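PDB 6SSH: GTPase activator-like protein from Chaetomium thermophilum, which probably acts as a GTPase activator for a small G protein, this chain being the Rap/ran-GAP (TSC2 GAP) domain of a longer polypeptide. Local coordinates for residues A[59-65]-A[78-83]; A[41-45]-A[55-59]; A[33-37]-A[183-188]; A[5-11]-A[104-110]. The contacts are given in a common frame with arbitrary orientation. Residues are numbered along the deposited sequence.

How the interactions relate
Interaction 4, the parallel strand pair in the middle of the mixed sheet, has its centre about 4 Å from the centre of the chain. Interaction 3 packs two helices on the V7, I106 and W108 face (V187 CG1 to I106 CD1 3.6 Å); the centres of interactions 3 and 4 are about 12 Å apart. Interactions 1 and 2 follow towards one edge of the sheet. Interaction 1, which holds two ethanediols, joins interaction 4 where T79 N meets V7 O at 3.0 Å, and reaches interaction 3 through Y65 CD2 and L34 O at 3.4 Å. Interaction 2 shares M59 with interaction 1, with T64 O to T41 N at 2.8 Å.

Interaction 1 of 4, residues A[59-65]-A[78-83]. With EDO (1,2-ethanediol), chain B; EDO (1,2-ethanediol), chain E.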
loop_
_atom_site.group_PDB
_atom_site.type_symbol
_atom_site.label_atom_id
_atom_site.label_comp_id
_atom_site.label_asym_id
_atom_site.label_seq_id
_atom_site.Cartn_x
_atom_site.Cartn_y
_atom_site.Cartn_z
ATOM N N MET A 59 -9.336 -13.202 -10.418
ATOM C CA MET A 59 -9.752 -11.930 -10.964
ATOM C C MET A 59 -8.906 -10.768 -10.432
ATOM O O MET A 59 -8.706 -9.759 -11.130
ATOM C CB MET A 59 -11.220 -11.690 -10.583
ATOM C CG MET A 59 -11.708 -10.338 -11.097
ATOM S SD MET A 59 -13.486 -10.162 -10.729
ATOM C CE MET A 59 -13.568 -9.873 -9.019
ATOM N N ASP A 60 -8.425 -10.906 -9.187
ATOM C CA ASP A 60 -7.607 -9.875 -8.562
ATOM C C ASP A 60 -6.120 -10.237 -8.637
ATOM O O ASP A 60 -5.302 -9.622 -7.918
ATOM C CB ASP A 60 -8.031 -9.683 -7.118
ATOM C CG ASP A 60 -9.438 -9.177 -7.021
ATOM O OD1 ASP A 60 -9.796 -8.195 -7.741
ATOM O OD2 ASP A 60 -10.256 -9.746 -6.310
ATOM N N GLY A 61 -5.739 -11.177 -9.494
ATOM C CA GLY A 61 -4.366 -11.606 -9.610
ATOM C C GLY A 61 -4.161 -12.977 -8.997
ATOM O O GLY A 61 -4.955 -13.399 -8.172
ATOM N N GLN A 62 -3.071 -13.610 -9.375
ATOM C CA GLN A 62 -2.711 -14.912 -8.839
ATOM C C GLN A 62 -2.124 -14.856 -7.438
ATOM O O GLN A 62 -2.274 -15.814 -6.659
ATOM C CB GLN A 62 -1.786 -15.672 -9.789
ATOM C CG GLN A 62 -2.429 -15.967 -11.130
ATOM C CD GLN A 62 -1.456 -16.574 -12.069
ATOM O OE1 GLN A 62 -0.340 -16.952 -11.688
ATOM N NE2 GLN A 62 -1.844 -16.663 -13.333
ATOM N N TYR A 63 -1.480 -13.761 -7.083
ATOM C CA TYR A 63 -0.733 -13.627 -5.819
ATOM C C TYR A 63 -0.984 -12.313 -5.118
ATOM O O TYR A 63 -1.216 -11.311 -5.751
ATOM C CB TYR A 63 0.760 -13.761 -6.066
ATOM C CG TYR A 63 1.177 -15.109 -6.531
ATOM C CD1 TYR A 63 1.294 -15.390 -7.905
ATOM C CD2 TYR A 63 1.449 -16.151 -5.639
ATOM C CE1 TYR A 63 1.623 -16.659 -8.373
ATOM C CE2 TYR A 63 1.816 -17.417 -6.100
ATOM C CZ TYR A 63 1.881 -17.660 -7.446
ATOM O OH TYR A 63 2.250 -18.896 -7.911
ATOM N N THR A 64 -0.904 -12.332 -3.789
ATOM C CA THR A 64 -0.729 -11.110 -3.015
ATOM C C THR A 64 0.400 -11.341 -2.004
ATOM O O THR A 64 1.062 -12.373 -2.049
ATOM C CB THR A 64 -2.032 -10.682 -2.402
ATOM O OG1 THR A 64 -1.806 -9.320 -1.998
ATOM C CG2 THR A 64 -2.467 -11.527 -1.264
ATOM N N TYR A 65 0.624 -10.340 -1.181
ATOM C CA TYR A 65 1.561 -10.411 -0.093
ATOM C C TYR A 65 0.776 -10.359 1.220
ATOM O O TYR A 65 -0.163 -9.572 1.360
ATOM C CB TYR A 65 2.583 -9.244 -0.174
ATOM C CG TYR A 65 3.541 -9.392 -1.329
ATOM C CD1 TYR A 65 3.204 -8.907 -2.591
ATOM C CD2 TYR A 65 4.742 -10.077 -1.194
ATOM C CE1 TYR A 65 4.044 -9.103 -3.645
ATOM C CE2 TYR A 65 5.600 -10.256 -2.229
ATOM C CZ TYR A 65 5.244 -9.744 -3.469
ATOM O OH TYR A 65 6.130 -9.931 -4.516
ATOM N N VAL A 78 -2.442 -5.057 -3.279
ATOM C CA VAL A 78 -1.319 -4.466 -4.011
ATOM C C VAL A 78 -1.800 -4.214 -5.455
ATOM O O VAL A 78 -1.976 -5.159 -6.212
ATOM C CB VAL A 78 -0.098 -5.351 -4.013
ATOM C CG1 VAL A 78 1.057 -4.645 -4.687
ATOM C CG2 VAL A 78 0.269 -5.748 -2.538
ATOM N N THR A 79 -2.016 -2.980 -5.827
ATOM C CA THR A 79 -2.654 -2.704 -7.126
ATOM C C THR A 79 -1.794 -3.219 -8.258
ATOM O O THR A 79 -2.354 -3.680 -9.242
ATOM C CB THR A 79 -3.070 -1.244 -7.254
ATOM O OG1 THR A 79 -1.927 -0.401 -7.071
ATOM C CG2 THR A 79 -4.149 -0.907 -6.241
ATOM N N THR A 80 -0.469 -3.220 -8.170
ATOM C CA THR A 80 0.380 -3.723 -9.229
ATOM C C THR A 80 0.280 -5.277 -9.348
ATOM O O THR A 80 0.683 -5.819 -10.379
ATOM C CB THR A 80 1.834 -3.334 -9.103
ATOM O OG1 THR A 80 2.328 -3.763 -7.807
ATOM C CG2 THR A 80 2.040 -1.806 -9.243
ATOM N N GLN A 81 -0.223 -5.964 -8.310
ATOM C CA GLN A 81 -0.463 -7.438 -8.388
ATOM C C GLN A 81 -1.750 -7.769 -9.131
ATOM O O GLN A 81 -2.020 -8.945 -9.416
ATOM C CB GLN A 81 -0.496 -8.055 -6.976
ATOM C CG GLN A 81 0.842 -8.087 -6.271
ATOM C CD GLN A 81 1.893 -8.972 -6.903
ATOM O OE1 GLN A 81 2.992 -8.579 -7.138
ATOM N NE2 GLN A 81 1.528 -10.222 -7.208
ATOM N N MET A 82 -2.610 -6.780 -9.319
ATOM C CA MET A 82 -3.947 -6.975 -9.874
ATOM C C MET A 82 -3.905 -6.753 -11.369
ATOM O O MET A 82 -3.265 -5.822 -11.834
ATOM C CB MET A 82 -4.936 -6.018 -9.224
ATOM C CG MET A 82 -5.014 -6.150 -7.699
ATOM S SD MET A 82 -5.992 -4.810 -7.025
ATOM C CE MET A 82 -5.715 -5.051 -5.233
ATOM N N PRO A 83 -4.611 -7.592 -12.150
ATOM C CA PRO A 83 -4.557 -7.433 -13.614
ATOM C C PRO A 83 -5.230 -6.141 -14.064
ATOM O O PRO A 83 -6.183 -5.666 -13.479
ATOM C CB PRO A 83 -5.327 -8.660 -14.141
ATOM C CG PRO A 83 -6.047 -9.183 -13.009
ATOM C CD PRO A 83 -5.471 -8.725 -11.720
HETATM C C1 EDO B . -0.572 -11.509 -11.361
HETATM O O1 EDO B . -1.484 -12.624 -11.547
HETATM C C2 EDO B . 0.096 -11.561 -9.994
HETATM O O2 EDO B . -0.839 -11.418 -8.943
HETATM C C1 EDO E . 5.591 -10.993 -8.198
HETATM O O1 EDO E . 5.271 -9.856 -7.348
HETATM C C2 EDO E . 4.661 -12.225 -8.164
HETATM O O2 EDO E . 3.311 -11.951 -8.577
HETATM O O HOH W 1 -3.108 -7.689 -3.880
#
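Q81, with 85 Å² covered, is the main link between 59-65 and 78-83. Its NE2 donates to Y63 O at 3.3 Å (159° at the hydrogen), and its OE1 lies near the plane of the Y65 ring, 3.7 Å from CE1. Y65 also rests on V78, CD1 to CG2 at 4.3 Å. The contact lies where antiparallel neighbours 63-68 and 73-78 give way to loops: 59-62 leads into the first, and after V78 a 3-10 turn, 79-81, leads out of the second. A water donates to T64 OG1, itself also hydrogen-bonded to F76 O, and accepts from V78 N, both at 2.8 Å. P83 makes van der Waals contact with the backbone, CG 3.3 Å from M59 O and CD 3.3 Å from G61 N. A CB on G61 would clash with Q81 O and jam against D60 O, which calls for glycine. One ethanediol bridges Q62 N and Y63 N to Q81 O; the second takes Q81 NE2 on O2 (2.8 Å) and donates from O1 to Q81 OE1 (2.6 Å).

Interaction 2 of 4, residues A[41-45]-A[55-59]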
loop_
_atom_site.group_PDB
_atom_site.type_symbol
_atom_site.label_atom_id
_atom_site.label_comp_id
_atom_site.label_asym_id
_atom_site.label_seq_id
_atom_site.Cartn_x
_atom_site.Cartn_y
_atom_site.Cartn_z
ATOM N N THR A 41 1.784 -15.049 -1.601
ATOM C CA THR A 41 0.776 -16.032 -1.252
ATOM C C THR A 41 -0.196 -16.220 -2.420
ATOM O O THR A 41 -0.690 -15.227 -2.972
ATOM C CB THR A 41 0.067 -15.584 0.015
ATOM O OG1 THR A 41 1.066 -15.375 1.027
ATOM C CG2 THR A 41 -0.868 -16.637 0.548
ATOM N N ARG A 42 -0.427 -17.475 -2.807
ATOM C CA ARG A 42 -1.332 -17.804 -3.904
ATOM C C ARG A 42 -2.784 -17.592 -3.478
ATOM O O ARG A 42 -3.206 -18.033 -2.411
ATOM C CB ARG A 42 -1.097 -19.270 -4.321
ATOM C CG ARG A 42 -1.867 -19.694 -5.573
ATOM C CD ARG A 42 -1.210 -19.156 -6.887
ATOM N NE ARG A 42 -1.941 -19.615 -8.077
ATOM C CZ ARG A 42 -3.112 -19.067 -8.457
ATOM N NH1 ARG A 42 -3.677 -18.007 -7.847
ATOM N NH2 ARG A 42 -3.715 -19.611 -9.524
ATOM N N LEU A 43 -3.566 -16.938 -4.339
ATOM C CA LEU A 43 -4.958 -16.615 -3.986
ATOM C C LEU A 43 -6.000 -17.690 -4.360
ATOM O O LEU A 43 -6.966 -17.870 -3.629
ATOM C CB LEU A 43 -5.369 -15.288 -4.616
ATOM C CG LEU A 43 -4.722 -14.080 -3.909
ATOM C CD1 LEU A 43 -4.914 -12.860 -4.752
ATOM C CD2 LEU A 43 -5.384 -13.886 -2.520
ATOM N N LYS A 44 -5.798 -18.429 -5.452
ATOM C CA LYS A 44 -6.815 -19.387 -5.878
ATOM C C LYS A 44 -6.877 -20.517 -4.908
ATOM O O LYS A 44 -5.866 -21.154 -4.631
ATOM C CB LYS A 44 -6.520 -19.887 -7.290
ATOM C CG LYS A 44 -7.605 -20.845 -7.773
ATOM C CD LYS A 44 -7.336 -21.395 -9.161
ATOM C CE LYS A 44 -7.689 -20.358 -10.207
ATOM N NZ LYS A 44 -7.521 -20.981 -11.594
ATOM N N GLY A 45 -8.066 -20.823 -4.391
ATOM C CA GLY A 45 -8.196 -21.877 -3.400
ATOM C C GLY A 45 -7.648 -21.557 -2.038
ATOM O O GLY A 45 -7.504 -22.457 -1.196
ATOM N N ARG A 55 -10.664 -15.623 -4.599
ATOM C CA ARG A 55 -10.082 -16.954 -4.407
ATOM C C ARG A 55 -10.581 -17.974 -5.456
ATOM O O ARG A 55 -10.206 -19.151 -5.422
ATOM C CB ARG A 55 -10.305 -17.411 -2.960
ATOM C CG ARG A 55 -11.710 -17.846 -2.621
ATOM C CD ARG A 55 -11.852 -18.184 -1.152
ATOM N NE ARG A 55 -11.127 -19.404 -0.831
ATOM C CZ ARG A 55 -11.495 -20.620 -1.213
ATOM N NH1 ARG A 55 -12.623 -20.790 -1.880
ATOM N NH2 ARG A 55 -10.773 -21.669 -0.881
ATOM N N VAL A 56 -11.424 -17.556 -6.381
ATOM C CA VAL A 56 -12.049 -18.494 -7.361
ATOM C C VAL A 56 -11.380 -18.480 -8.707
ATOM O O VAL A 56 -11.011 -19.521 -9.239
ATOM C CB VAL A 56 -13.560 -18.160 -7.511
ATOM C CG1 VAL A 56 -14.247 -19.150 -8.462
ATOM C CG2 VAL A 56 -14.196 -18.248 -6.204
ATOM N N ASN A 57 -11.260 -17.306 -9.314
ATOM C CA ASN A 57 -10.840 -17.193 -10.672
ATOM C C ASN A 57 -9.696 -16.272 -10.947
ATOM O O ASN A 57 -9.472 -15.872 -12.080
ATOM C CB ASN A 57 -11.999 -16.690 -11.606
ATOM C CG ASN A 57 -13.289 -17.485 -11.502
ATOM O OD1 ASN A 57 -13.341 -18.640 -11.907
ATOM N ND2 ASN A 57 -14.353 -16.838 -11.023
ATOM N N ASP A 58 -8.942 -15.894 -9.897
ATOM C CA ASP A 58 -7.774 -15.015 -10.051
ATOM C C ASP A 58 -8.125 -13.670 -10.667
ATOM O O ASP A 58 -7.280 -13.023 -11.249
ATOM C CB ASP A 58 -6.635 -15.666 -10.825
ATOM C CG ASP A 58 -6.005 -16.850 -10.110
ATOM O OD1 ASP A 58 -5.981 -16.828 -8.844
ATOM O OD2 ASP A 58 -5.504 -17.798 -10.803
ATOM N N MET A 59 -9.336 -13.202 -10.418
ATOM C CA MET A 59 -9.752 -11.930 -10.964
ATOM C C MET A 59 -8.906 -10.768 -10.432
ATOM O O MET A 59 -8.706 -9.759 -11.130
ATOM C CB MET A 59 -11.220 -11.690 -10.583
ATOM C CG MET A 59 -11.708 -10.338 -11.097
ATOM S SD MET A 59 -13.486 -10.162 -10.729
ATOM C CE MET A 59 -13.568 -9.873 -9.019
#
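A salt-bridge network on the protein surface ties the end of edge strand 39-42 to the loop that leads on to strand 63-68. D58 is its acceptor. R42 meets it with two donors, NH1 to OD1 at 2.8 Å (173° at the hydrogen) and NH2 to OD2 at 2.9 Å (147°), in a bidentate pairing; OD1 lies near the guanidinium plane. K44 adds a second, long bridge, its NZ 3.9 Å from D58 OD2, and its CE passes 3.6 Å from V56 O. D58 has a left-handed backbone conformation (phi/psi 59/30°). Strands 39-42 and 63-68 are antiparallel neighbours joined by this long connection, and the network lies at its base: R42 NH1 also donates to Q62 O, and L43 is backbone-bonded to Q62. Beyond the strand the two segments meet through the main chain. G45 N donates to R55 O at 2.9 Å (169°). R55 O also receives a CA-H...O contact from K44 CA (3.4 Å), and R55 CA makes one to L43 O (3.3 Å). The closest CA pair, K44 and R55, is 4.3 Å apart. R55 has the most surface covered here, 83 Å², and the NE of its side chain is hydrogen-bonded to A46 O, just past the first segment; G45 turns the chain with a phi of 72°.

Interaction 3 of 4, residues A[33-37]-A[183-188]; sequences FLKGL and LPSFVR
Two alpha-helical segments, 33-37 at the C-terminal end of helix 28-37 and 183-188 at the start of helix 183-201, cross with their N-to-C directions at 58° (signed angle -58°) and axes 8.5 Å apart at closest approach. The nearest CA atoms are those of L37 and P184, at 4.9 Å. P184, with its ring C-gamma exo, fits against G36: P184 CB is 3.5 Å from G36 C, and a CB on G36 would come 2.6 Å from P184 CG, so glycine permits the close approach. F33 takes chi1 159° (t) and chi2 76°, bringing CD1 to 3.7 Å from L183 CD2 and CZ to 4.1 Å from V187 CG1; the latter carbon lies near the ring plane. L183 is t/p (-175°, 66°) and V187 is t. Both helices cover one face of the mixed sheet of this alpha/beta domain, and F33, L183 and V187 pack on I131 of strand 127-134. L37, also t/p (-164°, 59°), turns its end back so that CD1 reaches R188 CB at 4.1 Å. R188 extends through t chi1 and chi2, then turns at chi3 (37°, p) and chi4 (-116°), so that NH1 donates hydrogen bonds to G36 O (2.9 Å, 131° at the hydrogen) and L37 O (3.0 Å, 153°). A water links G36 O (3.2 Å) to R188 NH2 (3.1 Å), and the guanidinium also makes a cation-pi contact with W67.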
loop_
_atom_site.group_PDB
_atom_site.type_symbol
_atom_site.label_atom_id
_atom_site.label_comp_id
_atom_site.label_asym_id
_atom_site.label_seq_id
_atom_site.Cartn_x
_atom_site.Cartn_y
_atom_site.Cartn_z
ATOM N N PHE A 33 10.815 -4.107 -1.598
ATOM C CA PHE A 33 10.040 -3.675 -0.438
ATOM C C PHE A 33 8.822 -4.586 -0.255
ATOM O O PHE A 33 8.562 -5.033 0.858
ATOM C CB PHE A 33 9.606 -2.222 -0.629
ATOM C CG PHE A 33 8.436 -1.792 0.206
ATOM C CD1 PHE A 33 8.605 -1.534 1.553
ATOM C CD2 PHE A 33 7.157 -1.624 -0.344
ATOM C CE1 PHE A 33 7.544 -1.173 2.324
ATOM C CE2 PHE A 33 6.106 -1.228 0.476
ATOM C CZ PHE A 33 6.322 -0.987 1.768
ATOM N N LEU A 34 8.074 -4.899 -1.323
ATOM C CA LEU A 34 6.944 -5.837 -1.169
ATOM C C LEU A 34 7.340 -7.170 -0.565
ATOM O O LEU A 34 6.651 -7.688 0.322
ATOM C CB LEU A 34 6.347 -6.124 -2.543
ATOM C CG LEU A 34 5.581 -4.955 -3.209
ATOM C CD1 LEU A 34 5.043 -5.472 -4.545
ATOM C CD2 LEU A 34 4.468 -4.444 -2.343
ATOM N N LYS A 35 8.501 -7.668 -0.971
ATOM C CA LYS A 35 8.966 -8.952 -0.498
ATOM C C LYS A 35 9.331 -8.894 0.956
ATOM O O LYS A 35 9.330 -9.921 1.633
ATOM C CB LYS A 35 10.155 -9.413 -1.346
ATOM C CG LYS A 35 9.754 -9.786 -2.738
ATOM C CD LYS A 35 10.970 -10.185 -3.567
ATOM C CE LYS A 35 10.647 -10.246 -5.042
ATOM N NZ LYS A 35 11.794 -10.784 -5.848
ATOM N N GLY A 36 9.683 -7.712 1.480
ATOM C CA GLY A 36 9.887 -7.591 2.906
ATOM C C GLY A 36 8.646 -7.333 3.728
ATOM O O GLY A 36 8.561 -7.612 4.937
ATOM N N LEU A 37 7.618 -6.818 3.074
ATOM C CA LEU A 37 6.408 -6.451 3.725
ATOM C C LEU A 37 5.614 -7.667 4.097
ATOM O O LEU A 37 5.013 -7.734 5.165
ATOM C CB LEU A 37 5.595 -5.609 2.738
ATOM C CG LEU A 37 4.480 -4.799 3.271
ATOM C CD1 LEU A 37 4.936 -3.767 4.332
ATOM C CD2 LEU A 37 3.832 -4.104 2.076
ATOM N N LEU A 183 12.799 -0.330 6.068
ATOM C CA LEU A 183 11.517 0.160 5.569
ATOM C C LEU A 183 10.317 -0.781 5.736
ATOM O O LEU A 183 9.280 -0.339 6.193
ATOM C CB LEU A 183 11.696 0.639 4.130
ATOM C CG LEU A 183 10.433 1.275 3.553
ATOM C CD1 LEU A 183 10.088 2.595 4.310
ATOM C CD2 LEU A 183 10.659 1.510 2.036
ATOM N N PRO A 184 10.453 -2.060 5.352
ATOM C CA PRO A 184 9.215 -2.844 5.435
ATOM C C PRO A 184 8.710 -3.019 6.870
ATOM O O PRO A 184 7.494 -2.933 7.100
ATOM C CB PRO A 184 9.635 -4.217 4.889
ATOM C CG PRO A 184 10.931 -4.035 4.198
ATOM C CD PRO A 184 11.551 -2.751 4.662
ATOM N N SER A 185 9.566 -3.264 7.836
ATOM C CA SER A 185 9.085 -3.394 9.206
ATOM C C SER A 185 8.519 -2.082 9.731
ATOM O O SER A 185 7.531 -2.082 10.492
ATOM C CB SER A 185 10.158 -3.973 10.123
ATOM O OG SER A 185 11.259 -3.119 10.219
ATOM N N PHE A 186 9.149 -0.949 9.391
ATOM C CA PHE A 186 8.694 0.337 9.842
ATOM C C PHE A 186 7.298 0.661 9.283
ATOM O O PHE A 186 6.382 1.042 10.023
ATOM C CB PHE A 186 9.701 1.415 9.437
ATOM C CG PHE A 186 9.370 2.784 9.925
ATOM C CD1 PHE A 186 9.544 3.132 11.238
ATOM C CD2 PHE A 186 8.960 3.764 9.061
ATOM C CE1 PHE A 186 9.272 4.421 11.692
ATOM C CE2 PHE A 186 8.675 5.042 9.516
ATOM C CZ PHE A 186 8.830 5.349 10.824
ATOM N N VAL A 187 7.124 0.475 7.980
ATOM C CA VAL A 187 5.853 0.750 7.352
ATOM C C VAL A 187 4.784 -0.242 7.839
ATOM O O VAL A 187 3.626 0.164 8.047
ATOM C CB VAL A 187 6.014 0.722 5.814
ATOM C CG1 VAL A 187 4.656 0.692 5.147
ATOM C CG2 VAL A 187 6.777 1.933 5.383
ATOM N N ARG A 188 5.148 -1.489 8.039
ATOM C CA ARG A 188 4.144 -2.438 8.477
ATOM C C ARG A 188 3.674 -2.044 9.869
ATOM O O ARG A 188 2.462 -2.086 10.133
ATOM C CB ARG A 188 4.727 -3.870 8.436
ATOM C CG ARG A 188 3.706 -4.945 8.524
ATOM C CD ARG A 188 4.329 -6.327 8.479
ATOM N NE ARG A 188 5.596 -6.435 9.164
ATOM C CZ ARG A 188 6.765 -6.721 8.605
ATOM N NH1 ARG A 188 6.939 -6.984 7.292
ATOM N NH2 ARG A 188 7.776 -6.711 9.400
HETATM O O HOH W 2 10.150 -7.733 7.676
#

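Interaction 4 of 4, residues A[5-11]-A[104-110]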
loop_
_atom_site.group_PDB
_atom_site.type_symbol
_atom_site.label_atom_id
_atom_site.label_comp_id
_atom_site.label_asym_id
_atom_site.label_seq_id
_atom_site.Cartn_x
_atom_site.Cartn_y
_atom_site.Cartn_z
ATOM N N VAL A 5 -4.780 -3.735 3.971
ATOM C CA VAL A 5 -4.064 -2.527 3.728
ATOM C C VAL A 5 -3.688 -2.424 2.253
ATOM O O VAL A 5 -3.083 -3.346 1.708
ATOM C CB VAL A 5 -2.809 -2.470 4.618
ATOM C CG1 VAL A 5 -1.970 -1.250 4.311
ATOM C CG2 VAL A 5 -3.139 -2.486 6.126
ATOM N N GLY A 6 -4.002 -1.322 1.603
ATOM C CA GLY A 6 -3.640 -1.161 0.220
ATOM C C GLY A 6 -2.188 -0.840 0.005
ATOM O O GLY A 6 -1.508 -0.296 0.944
ATOM N N VAL A 7 -1.635 -1.141 -1.147
ATOM C CA VAL A 7 -0.300 -0.749 -1.521
ATOM C C VAL A 7 -0.371 -0.313 -2.955
ATOM O O VAL A 7 -0.751 -1.114 -3.848
ATOM C CB VAL A 7 0.754 -1.869 -1.409
ATOM C CG1 VAL A 7 2.121 -1.320 -1.746
ATOM C CG2 VAL A 7 0.723 -2.507 -0.019
ATOM N N ILE A 8 -0.046 0.938 -3.200
ATOM C CA ILE A 8 -0.251 1.583 -4.502
ATOM C C ILE A 8 1.018 2.202 -5.040
ATOM O O ILE A 8 1.573 3.109 -4.378
ATOM C CB ILE A 8 -1.296 2.697 -4.405
ATOM C CG1 ILE A 8 -2.610 2.194 -3.772
ATOM C CG2 ILE A 8 -1.557 3.294 -5.787
ATOM C CD1 ILE A 8 -3.538 3.308 -3.282
ATOM N N TYR A 9 1.524 1.772 -6.178
ATOM C CA TYR A 9 2.702 2.339 -6.829
ATOM C C TYR A 9 2.308 3.444 -7.783
ATOM O O TYR A 9 1.457 3.232 -8.667
ATOM C CB TYR A 9 3.452 1.250 -7.627
ATOM C CG TYR A 9 4.700 1.788 -8.280
ATOM C CD1 TYR A 9 5.866 1.987 -7.545
ATOM C CD2 TYR A 9 4.738 2.157 -9.610
ATOM C CE1 TYR A 9 6.994 2.516 -8.118
ATOM C CE2 TYR A 9 5.872 2.687 -10.201
ATOM C CZ TYR A 9 7.024 2.885 -9.460
ATOM O OH TYR A 9 8.120 3.415 -10.073
ATOM N N ILE A 10 2.927 4.610 -7.609
ATOM C CA ILE A 10 2.748 5.755 -8.505
ATOM C C ILE A 10 3.993 5.945 -9.356
ATOM O O ILE A 10 5.080 6.143 -8.804
ATOM C CB ILE A 10 2.413 7.041 -7.761
ATOM C CG1 ILE A 10 1.274 6.825 -6.770
ATOM C CG2 ILE A 10 2.133 8.120 -8.776
ATOM C CD1 ILE A 10 0.880 8.074 -6.004
ATOM N N LYS A 11 3.853 5.853 -10.673
ATOM C CA LYS A 11 4.961 5.954 -11.610
ATOM C C LYS A 11 5.290 7.420 -11.888
ATOM O O LYS A 11 4.441 8.291 -11.765
ATOM C CB LYS A 11 4.601 5.196 -12.913
ATOM C CG LYS A 11 5.722 4.965 -13.905
ATOM C CD LYS A 11 5.242 4.058 -15.095
ATOM C CE LYS A 11 3.825 4.372 -15.564
ATOM N NZ LYS A 11 3.605 3.998 -17.004
ATOM N N VAL A 104 -6.583 2.261 5.474
ATOM C CA VAL A 104 -5.157 2.551 5.398
ATOM C C VAL A 104 -4.608 2.077 4.064
ATOM O O VAL A 104 -4.858 0.933 3.673
ATOM C CB VAL A 104 -4.408 1.826 6.538
ATOM C CG1 VAL A 104 -2.949 2.159 6.493
ATOM C CG2 VAL A 104 -5.043 2.208 7.892
ATOM N N ASN A 105 -3.831 2.947 3.395
ATOM C CA ASN A 105 -3.139 2.640 2.156
ATOM C C ASN A 105 -1.714 3.111 2.207
ATOM O O ASN A 105 -1.472 4.239 2.642
ATOM C CB ASN A 105 -3.874 3.276 0.928
ATOM C CG ASN A 105 -5.156 2.580 0.599
ATOM O OD1 ASN A 105 -5.135 1.495 0.042
ATOM N ND2 ASN A 105 -6.237 3.146 0.949
ATOM N N ILE A 106 -0.829 2.284 1.769
ATOM C CA ILE A 106 0.589 2.576 1.572
ATOM C C ILE A 106 0.769 3.057 0.163
ATOM O O ILE A 106 0.266 2.375 -0.796
ATOM C CB ILE A 106 1.437 1.341 1.848
ATOM C CG1 ILE A 106 1.253 0.901 3.292
ATOM C CG2 ILE A 106 2.909 1.576 1.487
ATOM C CD1 ILE A 106 1.709 -0.521 3.559
ATOM N N VAL A 107 1.444 4.175 -0.072
ATOM C CA VAL A 107 1.661 4.740 -1.377
ATOM C C VAL A 107 3.141 4.818 -1.672
ATOM O O VAL A 107 3.885 5.440 -0.870
ATOM C CB VAL A 107 1.062 6.158 -1.449
ATOM C CG1 VAL A 107 1.319 6.816 -2.804
ATOM C CG2 VAL A 107 -0.436 6.118 -1.205
ATOM N N TRP A 108 3.637 4.174 -2.691
ATOM C CA TRP A 108 5.027 4.296 -3.126
ATOM C C TRP A 108 5.040 5.374 -4.193
ATOM O O TRP A 108 4.628 5.156 -5.336
ATOM C CB TRP A 108 5.562 2.960 -3.621
ATOM C CG TRP A 108 7.047 3.061 -3.911
ATOM C CD1 TRP A 108 7.660 3.749 -4.897
ATOM C CD2 TRP A 108 8.112 2.474 -3.109
ATOM N NE1 TRP A 108 9.045 3.627 -4.797
ATOM C CE2 TRP A 108 9.322 2.817 -3.716
ATOM C CE3 TRP A 108 8.127 1.657 -1.999
ATOM C CZ2 TRP A 108 10.569 2.403 -3.201
ATOM C CZ3 TRP A 108 9.344 1.231 -1.481
ATOM C CH2 TRP A 108 10.550 1.617 -2.086
ATOM N N ASN A 109 5.423 6.587 -3.801
ATOM C CA ASN A 109 5.327 7.742 -4.663
ATOM C C ASN A 109 6.590 7.950 -5.487
ATOM O O ASN A 109 7.520 8.655 -5.068
ATOM C CB ASN A 109 5.005 8.975 -3.851
ATOM C CG ASN A 109 4.882 10.203 -4.738
ATOM O OD1 ASN A 109 4.609 10.101 -5.925
ATOM N ND2 ASN A 109 5.109 11.386 -4.138
ATOM N N ASP A 110 6.651 7.350 -6.662
ATOM C CA ASP A 110 7.694 7.606 -7.629
ATOM C C ASP A 110 7.282 8.669 -8.642
ATOM O O ASP A 110 7.940 8.814 -9.670
ATOM C CB ASP A 110 8.102 6.343 -8.359
ATOM C CG ASP A 110 9.331 5.683 -7.788
ATOM O OD1 ASP A 110 9.920 6.223 -6.825
ATOM O OD2 ASP A 110 9.683 4.586 -8.248
#
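Strands 5-10 and 104-109 run parallel, their axes 4.4 Å apart at closest approach and inclined at 19°. G6, I8 and I10 each point both N and O at 104-110, bonding to the residues that flank their partners N105, V107 and N109, as parallel strands do: G6 N to V104 O (3.2 Å), I106 N to G6 O (2.8 Å), I8 N to I106 O (2.8 Å), W108 N to I8 O, I10 N to W108 O and D110 N to I10 O (each 2.9 Å). V5, V7, Y9, V104, I106 and W108 share one face; V5 CG1 touches I106 CD1 at 3.8 Å. On the other face I10 CD1 meets V107 CG1 at 3.5 Å, and a CB on G6 would clash with N105 OD1, so glycine fits beside that side chain. Helix 183-201 covers I106 and W108. Six backbone hydrogen bonds thus hold strands with apolar packing on both faces, while near their C-terminal ends the Y9 hydroxyl is satisfied by a carboxylate, OH donating to D110 OD2 at 2.7 Å.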